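StiE protein (Stigmatella aurantiaca, PDB 6ECX) contributes an O-methyltransferase domain to a multifunctional polyketide synthase, binding S-adenosylmethionine as methyl donor for O-methylation of polyketide intermediates. Local coordinates at residues Ile12-Tyr16 with Asp193-Asn197. Residues are numbered along the deposited sequence; the frame is centred on the assembly and turned at random.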
loop_
_atom_site.group_PDB
_atom_site.type_symbol
_atom_site.label_atom_id
_atom_site.label_comp_id
_atom_site.label_asym_id
_atom_site.label_seq_id
_atom_site.Cartn_x
_atom_site.Cartn_y
_atom_site.Cartn_z
ATOM N N ILE A 12 9.743 0.452 -11.556
ATOM C CA ILE A 12 8.754 0.845 -10.555
ATOM C C ILE A 12 7.816 1.910 -11.113
ATOM O O ILE A 12 6.603 1.873 -10.872
ATOM C CB ILE A 12 9.463 1.317 -9.269
ATOM C CG1 ILE A 12 10.104 0.127 -8.555
ATOM C CG2 ILE A 12 8.500 2.056 -8.339
ATOM C CD1 ILE A 12 10.870 0.516 -7.315
ATOM N N ALA A 13 8.353 2.861 -11.884
ATOM C CA ALA A 13 7.533 3.953 -12.397
ATOM C C ALA A 13 6.504 3.476 -13.419
ATOM O O ALA A 13 5.433 4.081 -13.537
ATOM C CB ALA A 13 8.426 5.035 -13.002
ATOM N N SER A 14 6.798 2.398 -14.157
ATOM C CA SER A 14 5.872 1.930 -15.188
ATOM C C SER A 14 4.627 1.287 -14.589
ATOM O O SER A 14 3.544 1.372 -15.178
ATOM C CB SER A 14 6.572 0.942 -16.120
ATOM O OG SER A 14 7.629 1.568 -16.821
ATOM N N PHE A 15 4.765 0.633 -13.436
ATOM C CA PHE A 15 3.615 0.017 -12.781
ATOM C C PHE A 15 2.673 1.072 -12.211
ATOM O O PHE A 15 1.449 0.897 -12.229
ATOM C CB PHE A 15 4.101 -0.937 -11.687
ATOM C CG PHE A 15 3.126 -1.132 -10.554
ATOM C CD1 PHE A 15 2.097 -2.053 -10.653
ATOM C CD2 PHE A 15 3.259 -0.415 -9.374
ATOM C CE1 PHE A 15 1.207 -2.240 -9.607
ATOM C CE2 PHE A 15 2.371 -0.597 -8.327
ATOM C CZ PHE A 15 1.347 -1.514 -8.443
ATOM N N TYR A 16 3.225 2.173 -11.702
ATOM C CA TYR A 16 2.399 3.212 -11.101
ATOM C C TYR A 16 1.702 4.070 -12.151
ATOM O O TYR A 16 0.621 4.609 -11.889
ATOM C CB TYR A 16 3.256 4.066 -10.163
ATOM C CG TYR A 16 3.464 3.444 -8.796
ATOM C CD1 TYR A 16 2.381 3.000 -8.045
ATOM C CD2 TYR A 16 4.739 3.283 -8.263
ATOM C CE1 TYR A 16 2.556 2.431 -6.794
ATOM C CE2 TYR A 16 4.924 2.705 -7.012
ATOM C CZ TYR A 16 3.827 2.285 -6.285
ATOM O OH TYR A 16 3.993 1.717 -5.049
ATOM N N ASP A 193 4.927 -0.510 -0.248
ATOM C CA ASP A 193 5.510 0.148 -1.409
ATOM C C ASP A 193 6.731 -0.639 -1.870
ATOM O O ASP A 193 7.087 -1.674 -1.297
ATOM C CB ASP A 193 5.856 1.607 -1.122
ATOM C CG ASP A 193 5.469 2.519 -2.278
ATOM O OD1 ASP A 193 5.857 2.215 -3.417
ATOM O OD2 ASP A 193 4.752 3.510 -2.054
ATOM N N PHE A 194 7.347 -0.146 -2.938
ATOM C CA PHE A 194 8.445 -0.829 -3.604
ATOM C C PHE A 194 9.789 -0.229 -3.228
ATOM O O PHE A 194 9.927 0.992 -3.095
ATOM C CB PHE A 194 8.282 -0.757 -5.116
ATOM C CG PHE A 194 7.109 -1.515 -5.617
ATOM C CD1 PHE A 194 7.212 -2.874 -5.886
ATOM C CD2 PHE A 194 5.895 -0.879 -5.812
ATOM C CE1 PHE A 194 6.121 -3.584 -6.345
ATOM C CE2 PHE A 194 4.799 -1.579 -6.282
ATOM C CZ PHE A 194 4.909 -2.932 -6.549
ATOM N N VAL A 195 10.782 -1.103 -3.093
ATOM C CA VAL A 195 12.181 -0.733 -2.938
ATOM C C VAL A 195 12.917 -1.236 -4.176
ATOM O O VAL A 195 12.841 -2.427 -4.507
ATOM C CB VAL A 195 12.782 -1.326 -1.653
ATOM C CG1 VAL A 195 14.295 -1.091 -1.618
ATOM C CG2 VAL A 195 12.106 -0.735 -0.404
ATOM N N ALA A 196 13.605 -0.338 -4.877
ATOM C CA ALA A 196 14.453 -0.748 -5.990
ATOM C C ALA A 196 15.819 -1.182 -5.470
ATOM O O ALA A 196 16.449 -0.459 -4.700
ATOM C CB ALA A 196 14.623 0.392 -6.990
ATOM N N ASN A 197 16.290 -2.347 -5.912
ATOM C CA ASN A 197 17.515 -2.933 -5.386
ATOM C C ASN A 197 18.722 -2.736 -6.301
ATOM O O ASN A 197 19.719 -3.448 -6.151
ATOM C CB ASN A 197 17.304 -4.422 -5.117
ATOM C CG ASN A 197 16.179 -4.680 -4.143
ATOM O OD1 ASN A 197 16.072 -4.015 -3.109
ATOM N ND2 ASN A 197 15.321 -5.642 -4.469
#
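An aromatic cluster of Phe15, Tyr16 and Phe194, closed at one end by a Tyr16–Asp193 hydrogen bond, joins the N-terminal helix 11-19 to the end of strand 187-196. Tyr16 OH donates to Asp193 OD1 at 2.5 Å, reaching that oxygen from above the carboxylate plane, 53° out of it. The same oxygen accepts from Phe194 N at 2.8 Å through its anti lone pair, and Asp193 OD2 accepts a hydrogen bond from the backbone N of Gly167, a grip by three N-H or O-H donors that holds the buried carboxylate in place. Phe194 presents its ring edge to the face of Phe15 in an offset edge-to-face pair, planes 70° apart, with Phe15 CE2 3.3 Å from Phe194 CE2. Tyr16 OH also lies at the edge of the Phe194 ring, near its plane, 3.3 Å from Phe194 CD2. Strand 187-196 belongs to the mixed sheet of this Rossmann-like methyltransferase domain, between the parallel strand 157-163 and the antiparallel strand 283-292; Tyr285 on the latter adds another edge-to-face partner for Phe194. The Tyr16 side chain is about 6 Å from the bound S-adenosylmethionine, placing the cluster beside the cofactor pocket. From helix 11-19, Ile12, its chain extended at chi2 178°, stretches CD1 to the strand, 3.6 Å from Phe194 CB and 3.8 Å from Ala196 CB.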